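LanC-like protein GCR2 (Arabidopsis thaliana, PDB 3T33) binds zinc as a member of the LanC-like protein family and may play a role in abscisic acid signalling in plants. Local coordinates at residues Lys39-Pro44 with Phe362-Leu367. Sequence-based numbering, arbitrary orientation.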
loop_
_atom_site.group_PDB
_atom_site.type_symbol
_atom_site.label_atom_id
_atom_site.label_comp_id
_atom_site.label_asym_id
_atom_site.label_seq_id
_atom_site.Cartn_x
_atom_site.Cartn_y
_atom_site.Cartn_z
ATOM N N LYS A 39 17.336 4.885 -21.279
ATOM C CA LYS A 39 16.574 4.355 -22.405
ATOM C C LYS A 39 15.198 3.863 -21.931
ATOM O O LYS A 39 14.191 4.157 -22.563
ATOM C CB LYS A 39 17.375 3.265 -23.131
ATOM C CG LYS A 39 18.666 3.897 -23.769
ATOM C CD LYS A 39 19.439 2.928 -24.686
ATOM C CE LYS A 39 20.705 3.590 -25.297
ATOM N NZ LYS A 39 21.010 3.111 -26.707
ATOM N N LEU A 40 15.157 3.150 -20.810
ATOM C CA LEU A 40 13.881 2.793 -20.176
ATOM C C LEU A 40 12.994 4.041 -19.969
ATOM O O LEU A 40 11.811 4.048 -20.306
ATOM C CB LEU A 40 14.129 2.119 -18.816
ATOM C CG LEU A 40 14.673 0.705 -18.800
ATOM C CD1 LEU A 40 15.025 0.222 -17.377
ATOM C CD2 LEU A 40 13.544 -0.113 -19.320
ATOM N N LEU A 41 13.571 5.112 -19.441
ATOM C CA LEU A 41 12.744 6.257 -19.092
ATOM C C LEU A 41 12.111 6.911 -20.318
ATOM O O LEU A 41 11.016 7.445 -20.225
ATOM C CB LEU A 41 13.545 7.284 -18.288
ATOM C CG LEU A 41 13.987 6.818 -16.889
ATOM C CD1 LEU A 41 15.093 7.701 -16.376
ATOM C CD2 LEU A 41 12.835 6.872 -15.944
ATOM N N SER A 42 12.808 6.878 -21.453
ATOM C CA SER A 42 12.358 7.487 -22.719
ATOM C C SER A 42 11.261 6.656 -23.388
ATOM O O SER A 42 10.452 7.177 -24.142
ATOM C CB SER A 42 13.536 7.640 -23.710
ATOM O OG SER A 42 14.666 8.302 -23.139
ATOM N N LEU A 43 11.275 5.355 -23.132
ATOM C CA LEU A 43 10.322 4.394 -23.681
ATOM C C LEU A 43 8.841 4.879 -23.637
ATOM O O LEU A 43 8.383 5.444 -22.617
ATOM C CB LEU A 43 10.476 3.129 -22.892
ATOM C CG LEU A 43 10.762 1.780 -23.531
ATOM C CD1 LEU A 43 11.805 1.816 -24.671
ATOM C CD2 LEU A 43 11.210 0.798 -22.433
ATOM N N PRO A 44 8.113 4.731 -24.778
ATOM C CA PRO A 44 6.699 5.029 -24.676
ATOM C C PRO A 44 5.975 3.966 -23.771
ATOM O O PRO A 44 6.378 2.798 -23.680
ATOM C CB PRO A 44 6.219 5.018 -26.135
ATOM C CG PRO A 44 7.192 4.251 -26.867
ATOM C CD PRO A 44 8.463 4.157 -26.096
ATOM N N PHE A 362 10.767 5.497 -10.847
ATOM C CA PHE A 362 11.129 4.633 -9.697
ATOM C C PHE A 362 11.064 3.176 -10.144
ATOM O O PHE A 362 11.908 2.401 -9.812
ATOM C CB PHE A 362 10.208 4.881 -8.514
ATOM C CG PHE A 362 10.689 5.936 -7.557
ATOM C CD1 PHE A 362 11.390 7.047 -8.001
ATOM C CD2 PHE A 362 10.413 5.809 -6.171
ATOM C CE1 PHE A 362 11.828 8.034 -7.104
ATOM C CE2 PHE A 362 10.820 6.779 -5.270
ATOM C CZ PHE A 362 11.534 7.924 -5.741
ATOM N N ALA A 363 10.074 2.822 -10.937
ATOM C CA ALA A 363 9.984 1.476 -11.447
ATOM C C ALA A 363 11.157 1.107 -12.362
ATOM O O ALA A 363 11.670 -0.028 -12.298
ATOM C CB ALA A 363 8.681 1.263 -12.166
ATOM N N SER A 364 11.553 2.046 -13.233
ATOM C CA SER A 364 12.749 1.823 -14.063
ATOM C C SER A 364 13.974 1.659 -13.259
ATOM O O SER A 364 14.774 0.758 -13.557
ATOM C CB SER A 364 12.939 2.951 -15.054
ATOM O OG SER A 364 11.730 3.103 -15.750
ATOM N N PHE A 365 14.139 2.480 -12.211
ATOM C CA PHE A 365 15.287 2.313 -11.314
ATOM C C PHE A 365 15.359 0.891 -10.780
ATOM O O PHE A 365 16.393 0.201 -10.917
ATOM C CB PHE A 365 15.224 3.291 -10.145
ATOM C CG PHE A 365 16.403 3.145 -9.170
ATOM C CD1 PHE A 365 16.320 2.301 -8.061
ATOM C CD2 PHE A 365 17.584 3.864 -9.373
ATOM C CE1 PHE A 365 17.440 2.143 -7.179
ATOM C CE2 PHE A 365 18.681 3.722 -8.499
ATOM C CZ PHE A 365 18.607 2.866 -7.411
ATOM N N LEU A 366 14.247 0.430 -10.186
ATOM C CA LEU A 366 14.178 -0.947 -9.713
ATOM C C LEU A 366 14.443 -1.993 -10.783
ATOM O O LEU A 366 15.189 -2.953 -10.553
ATOM C CB LEU A 366 12.796 -1.251 -9.092
ATOM C CG LEU A 366 12.605 -0.748 -7.688
ATOM C CD1 LEU A 366 11.169 -0.936 -7.353
ATOM C CD2 LEU A 366 13.506 -1.597 -6.794
ATOM N N LEU A 367 13.814 -1.886 -11.934
ATOM C CA LEU A 367 14.117 -2.918 -12.933
ATOM C C LEU A 367 15.579 -2.907 -13.383
ATOM O O LEU A 367 16.217 -3.969 -13.575
ATOM C CB LEU A 367 13.219 -2.767 -14.128
ATOM C CG LEU A 367 13.221 -3.827 -15.241
ATOM C CD1 LEU A 367 11.839 -3.856 -15.809
ATOM C CD2 LEU A 367 14.164 -3.495 -16.371
#
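Between residues 39-44, the end of helix 36-42, and 362-367 of helix 353-375, the nearest CA atoms are those of L40 and S364, 6.3 Å apart, a short spacing consistent with the small side chain of S364. S364 meets two leucines, L40 CB and L41 CD2 reaching its CB from directions roughly at right angles, each at 4.0 Å; L41 CD2 also lies 3.9 Å from S364 OG. The CB of L41 does not point at the other segment; chi1 of -67° sets CG beside its own backbone N, and the branched end then closes the distance. One turn further along helix 353-375, L367 has its CG anti to the backbone N (chi1 -173°), and its CD2 meets L40 CD1 at 3.9 Å, the two side chains crossing at a slant. The same L40 methyl lies beside the carbonyl O of S364. L367 also touches L52 and Y55 of helix 45-69, and S364 touches F48 of that helix. No hydrogen bond joins the two segments, although K360 NZ, just outside them, bonds L41 O and L43 O. Within the segments the packing is van der Waals contact alone; with the buried S364 hydroxyl hydrogen-bonded to K360 O, leucine carbons can lie against it without leaving that group unpaired.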